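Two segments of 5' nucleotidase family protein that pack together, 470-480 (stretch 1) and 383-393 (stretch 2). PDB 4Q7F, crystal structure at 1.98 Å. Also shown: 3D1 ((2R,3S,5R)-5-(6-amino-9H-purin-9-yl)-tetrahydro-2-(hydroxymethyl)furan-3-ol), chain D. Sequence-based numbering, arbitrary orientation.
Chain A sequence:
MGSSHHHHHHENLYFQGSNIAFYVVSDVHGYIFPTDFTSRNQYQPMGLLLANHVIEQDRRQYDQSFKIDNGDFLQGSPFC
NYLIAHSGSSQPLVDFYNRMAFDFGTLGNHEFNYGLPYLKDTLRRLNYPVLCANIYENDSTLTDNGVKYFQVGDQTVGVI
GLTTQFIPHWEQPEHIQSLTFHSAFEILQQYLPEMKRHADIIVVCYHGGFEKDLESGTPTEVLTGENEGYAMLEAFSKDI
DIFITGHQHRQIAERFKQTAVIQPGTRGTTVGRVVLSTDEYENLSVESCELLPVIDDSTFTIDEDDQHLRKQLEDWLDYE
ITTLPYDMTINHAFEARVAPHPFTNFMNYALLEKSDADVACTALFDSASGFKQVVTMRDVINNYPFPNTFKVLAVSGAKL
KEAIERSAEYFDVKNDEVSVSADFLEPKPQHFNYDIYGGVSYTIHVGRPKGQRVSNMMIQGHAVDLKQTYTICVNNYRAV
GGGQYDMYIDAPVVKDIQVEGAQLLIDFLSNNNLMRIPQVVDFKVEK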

# COMPACT_ATOMS: atom_id res chain seq x y z
N TYR A 470 11.13 19.54 -21.60
CA TYR A 470 10.08 20.16 -20.78
C TYR A 470 10.28 19.72 -19.37
O TYR A 470 11.06 18.81 -19.13
CB TYR A 470 8.68 19.73 -21.23
CG TYR A 470 8.35 20.05 -22.66
CD1 TYR A 470 7.79 21.27 -23.02
CD2 TYR A 470 8.61 19.13 -23.67
CE1 TYR A 470 7.50 21.57 -24.35
CE2 TYR A 470 8.33 19.43 -25.01
CZ TYR A 470 7.76 20.64 -25.33
OH TYR A 470 7.46 20.94 -26.65
N THR A 471 9.61 20.37 -18.43
CA THR A 471 9.68 19.99 -17.02
C THR A 471 8.32 19.55 -16.50
O THR A 471 7.28 20.14 -16.84
CB THR A 471 10.21 21.11 -16.11
OG1 THR A 471 9.46 22.31 -16.29
CG2 THR A 471 11.66 21.36 -16.41
N ILE A 472 8.34 18.53 -15.64
CA ILE A 472 7.12 18.00 -15.09
C ILE A 472 7.28 17.75 -13.60
O ILE A 472 8.29 17.25 -13.13
CB ILE A 472 6.66 16.72 -15.85
CG1 ILE A 472 5.31 16.24 -15.34
CG2 ILE A 472 7.69 15.60 -15.75
CD1 ILE A 472 4.70 15.14 -16.19
N CYS A 473 6.28 18.20 -12.86
CA CYS A 473 6.22 17.96 -11.41
C CYS A 473 5.47 16.65 -11.19
O CYS A 473 4.29 16.51 -11.58
CB CYS A 473 5.48 19.09 -10.71
SG CYS A 473 5.49 18.94 -8.92
N VAL A 474 6.16 15.67 -10.59
CA VAL A 474 5.56 14.40 -10.26
C VAL A 474 5.83 14.11 -8.79
O VAL A 474 6.67 14.76 -8.16
CB VAL A 474 6.10 13.25 -11.14
CG1 VAL A 474 6.00 13.65 -12.61
CG2 VAL A 474 7.54 12.91 -10.78
N ASN A 475 5.10 13.15 -8.22
CA ASN A 475 5.40 12.79 -6.80
C ASN A 475 6.61 11.85 -6.72
O ASN A 475 7.03 11.30 -7.75
CB ASN A 475 4.17 12.26 -6.09
CG ASN A 475 3.67 10.93 -6.65
OD1 ASN A 475 4.44 10.02 -6.92
ND2 ASN A 475 2.38 10.80 -6.72
N ASN A 476 7.16 11.64 -5.53
CA ASN A 476 8.37 10.82 -5.41
C ASN A 476 8.16 9.37 -5.82
O ASN A 476 9.10 8.71 -6.29
CB ASN A 476 8.95 10.87 -4.01
CG ASN A 476 8.08 10.19 -3.00
OD1 ASN A 476 7.02 10.69 -2.65
ND2 ASN A 476 8.54 9.06 -2.50
N TYR A 477 6.93 8.89 -5.66
CA TYR A 477 6.55 7.52 -6.03
C TYR A 477 6.74 7.40 -7.53
O TYR A 477 7.43 6.50 -8.01
CB TYR A 477 5.08 7.26 -5.65
CG TYR A 477 4.55 5.87 -5.89
CD1 TYR A 477 4.78 4.86 -4.96
CD2 TYR A 477 3.77 5.59 -7.00
CE1 TYR A 477 4.29 3.59 -5.15
CE2 TYR A 477 3.25 4.31 -7.20
CZ TYR A 477 3.51 3.32 -6.26
OH TYR A 477 3.00 2.07 -6.43
N ARG A 478 6.12 8.31 -8.27
CA ARG A 478 6.28 8.32 -9.72
C ARG A 478 7.74 8.51 -10.16
O ARG A 478 8.16 7.86 -11.11
CB ARG A 478 5.43 9.41 -10.33
CG ARG A 478 3.97 9.11 -10.34
CD ARG A 478 3.60 8.10 -11.41
NE ARG A 478 2.15 7.98 -11.42
CZ ARG A 478 1.44 7.07 -10.76
NH1 ARG A 478 2.01 6.10 -10.03
NH2 ARG A 478 0.12 7.14 -10.83
N ALA A 479 8.49 9.39 -9.49
CA ALA A 479 9.87 9.69 -9.83
C ALA A 479 10.79 8.46 -9.91
O ALA A 479 11.71 8.44 -10.75
CB ALA A 479 10.46 10.73 -8.88
N VAL A 480 10.55 7.45 -9.08
CA VAL A 480 11.34 6.23 -9.13
C VAL A 480 10.64 5.10 -9.93
O VAL A 480 11.06 3.95 -9.87
CB VAL A 480 11.74 5.73 -7.73
CG1 VAL A 480 12.68 6.75 -7.08
CG2 VAL A 480 10.52 5.50 -6.87
O5' 3D1 D . 2.34 -1.75 -5.26
C5' 3D1 D . 2.30 -0.36 -4.97
C4' 3D1 D . 2.27 -0.13 -3.47
O4' 3D1 D . 2.50 1.26 -3.27
C1' 3D1 D . 1.34 1.92 -2.76
N9 3D1 D . 1.17 3.22 -3.46
C4 3D1 D . 1.80 4.32 -3.06
N3 3D1 D . 2.66 4.58 -2.05
C2 3D1 D . 3.15 5.83 -1.89
N1 3D1 D . 2.83 6.86 -2.71
C6 3D1 D . 1.99 6.73 -3.75
N6 3D1 D . 1.70 7.79 -4.55
C5 3D1 D . 1.42 5.39 -4.00
N7 3D1 D . 0.57 4.83 -4.89
C8 3D1 D . 0.43 3.52 -4.57
C2' 3D1 D . 0.19 0.93 -2.88
C3' 3D1 D . 0.93 -0.39 -2.79
O3' 3D1 D . 1.14 -0.70 -1.39
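Stretch 2, residues 383-393: NYPFPNTFKVL

In an antiparallel pair, hydrogen-bonded and non-hydrogen-bonded residue pairs alternate, and a side chain can continue the pairing past the strand's end. Stretch 1 is strand from Tyr 470 to Asn 475, already under way where the stretch begins, then turns into a short helix; stretch 2 leaves helical phi/psi at Tyr 384, runs as loop and becomes a strand at Phe 390. The strands run antiparallel, at 165° between their N-to-C directions, with axes 4.4 Å apart at closest approach. Two pairs of hydrogen bonds fix the register: Lys 391 N to Val 474 O (2.8 Å) with Val 474 N to Lys 391 O (2.9 Å), and Leu 393 N to Ile 472 O (2.8 Å) with Ile 472 N to Leu 393 O (2.9 Å). Between them, Cys 473 and Val 392 face each other without such bonds, their CA atoms 4.3 Å apart.

Beyond the ladder, Asn 476 N donates to Thr 389 O (2.8 Å), while Asn 476 OD1 accepts from Thr 389 N (2.9 Å), extending the pairing through a side chain. On one sheet face Val 474 CG2 meets Leu 393 CD1 at 3.9 Å; on the other, Cys 473 CB lies 4.3 Å from Val 392 CG2. Asn 388 ND2 donates to 3D1 N1 (2.8 Å) and Asn 388 OD1 accepts from 3D1 N6 (2.9 Å); the purine lies between the ring faces of Phe 386 and Tyr 477.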

# COMPACT_ATOMS: atom_id res chain seq x y z
N ASN A 383 -7.85 13.11 0.70
CA ASN A 383 -7.50 13.45 -0.70
C ASN A 383 -6.02 13.21 -1.04
O ASN A 383 -5.69 13.01 -2.19
CB ASN A 383 -7.95 14.85 -1.01
CG ASN A 383 -9.46 14.91 -1.17
OD1 ASN A 383 -9.99 14.46 -2.18
ND2 ASN A 383 -10.15 15.45 -0.18
N TYR A 384 -5.15 13.19 -0.04
CA TYR A 384 -3.73 12.87 -0.28
C TYR A 384 -3.28 11.98 0.86
O TYR A 384 -2.65 12.47 1.78
CB TYR A 384 -2.83 14.13 -0.37
CG TYR A 384 -1.69 13.84 -1.29
CD1 TYR A 384 -0.65 13.01 -0.90
CD2 TYR A 384 -1.73 14.27 -2.61
CE1 TYR A 384 0.37 12.69 -1.78
CE2 TYR A 384 -0.71 13.94 -3.50
CZ TYR A 384 0.32 13.15 -3.07
OH TYR A 384 1.32 12.79 -3.93
N PRO A 385 -3.55 10.67 0.78
CA PRO A 385 -3.26 9.76 1.89
C PRO A 385 -1.85 9.16 1.94
O PRO A 385 -1.61 8.30 2.77
CB PRO A 385 -4.29 8.64 1.69
CG PRO A 385 -4.45 8.57 0.20
CD PRO A 385 -4.17 9.95 -0.35
N PHE A 386 -0.94 9.60 1.08
CA PHE A 386 0.42 9.08 1.13
C PHE A 386 1.40 10.17 1.54
O PHE A 386 1.18 11.35 1.26
CB PHE A 386 0.81 8.48 -0.21
CG PHE A 386 0.02 7.26 -0.56
CD1 PHE A 386 0.24 6.05 0.10
CD2 PHE A 386 -0.94 7.31 -1.55
CE1 PHE A 386 -0.49 4.92 -0.22
CE2 PHE A 386 -1.67 6.18 -1.88
CZ PHE A 386 -1.45 4.99 -1.22
N PRO A 387 2.52 9.77 2.17
CA PRO A 387 3.52 10.78 2.53
C PRO A 387 4.53 11.04 1.38
O PRO A 387 5.74 10.89 1.54
CB PRO A 387 4.16 10.20 3.78
CG PRO A 387 4.05 8.71 3.60
CD PRO A 387 2.87 8.44 2.71
N ASN A 388 4.01 11.44 0.22
CA ASN A 388 4.84 11.73 -0.94
C ASN A 388 5.35 13.17 -0.97
O ASN A 388 4.63 14.10 -0.60
CB ASN A 388 4.04 11.64 -2.22
CG ASN A 388 3.43 10.28 -2.47
OD1 ASN A 388 2.34 10.20 -3.07
ND2 ASN A 388 4.09 9.24 -2.06
N THR A 389 6.58 13.33 -1.45
CA THR A 389 7.16 14.64 -1.68
C THR A 389 7.12 14.74 -3.20
O THR A 389 6.59 13.84 -3.87
CB THR A 389 8.57 14.77 -1.12
OG1 THR A 389 9.36 13.72 -1.67
CG2 THR A 389 8.57 14.64 0.42
N PHE A 390 7.68 15.80 -3.76
CA PHE A 390 7.62 15.98 -5.22
C PHE A 390 8.96 16.26 -5.89
O PHE A 390 9.92 16.71 -5.28
CB PHE A 390 6.60 17.07 -5.52
CG PHE A 390 5.27 16.78 -4.92
CD1 PHE A 390 4.99 17.15 -3.61
CD2 PHE A 390 4.31 16.04 -5.62
CE1 PHE A 390 3.77 16.83 -3.03
CE2 PHE A 390 3.09 15.71 -5.05
CZ PHE A 390 2.82 16.12 -3.76
N LYS A 391 9.00 16.00 -7.19
CA LYS A 391 10.18 16.23 -7.95
C LYS A 391 9.83 16.80 -9.31
O LYS A 391 8.86 16.36 -9.95
CB LYS A 391 11.00 14.96 -8.08
CG LYS A 391 11.81 14.61 -6.83
CD LYS A 391 12.69 13.40 -7.06
CE LYS A 391 13.72 13.25 -5.95
NZ LYS A 391 13.08 13.13 -4.60
N VAL A 392 10.59 17.81 -9.72
CA VAL A 392 10.44 18.36 -11.07
C VAL A 392 11.50 17.67 -11.90
O VAL A 392 12.66 17.67 -11.54
CB VAL A 392 10.58 19.87 -11.15
CG1 VAL A 392 10.38 20.33 -12.59
CG2 VAL A 392 9.54 20.53 -10.27
N LEU A 393 11.06 17.04 -12.97
CA LEU A 393 11.93 16.28 -13.84
C LEU A 393 11.98 16.86 -15.23
O LEU A 393 10.98 17.34 -15.71
CB LEU A 393 11.37 14.85 -13.97
CG LEU A 393 11.24 14.10 -12.65
CD1 LEU A 393 10.76 12.68 -12.94
CD2 LEU A 393 12.55 14.11 -11.91
O HOH W 1 0.57 13.11 -6.25
O HOH W 2 6.60 7.95 -0.49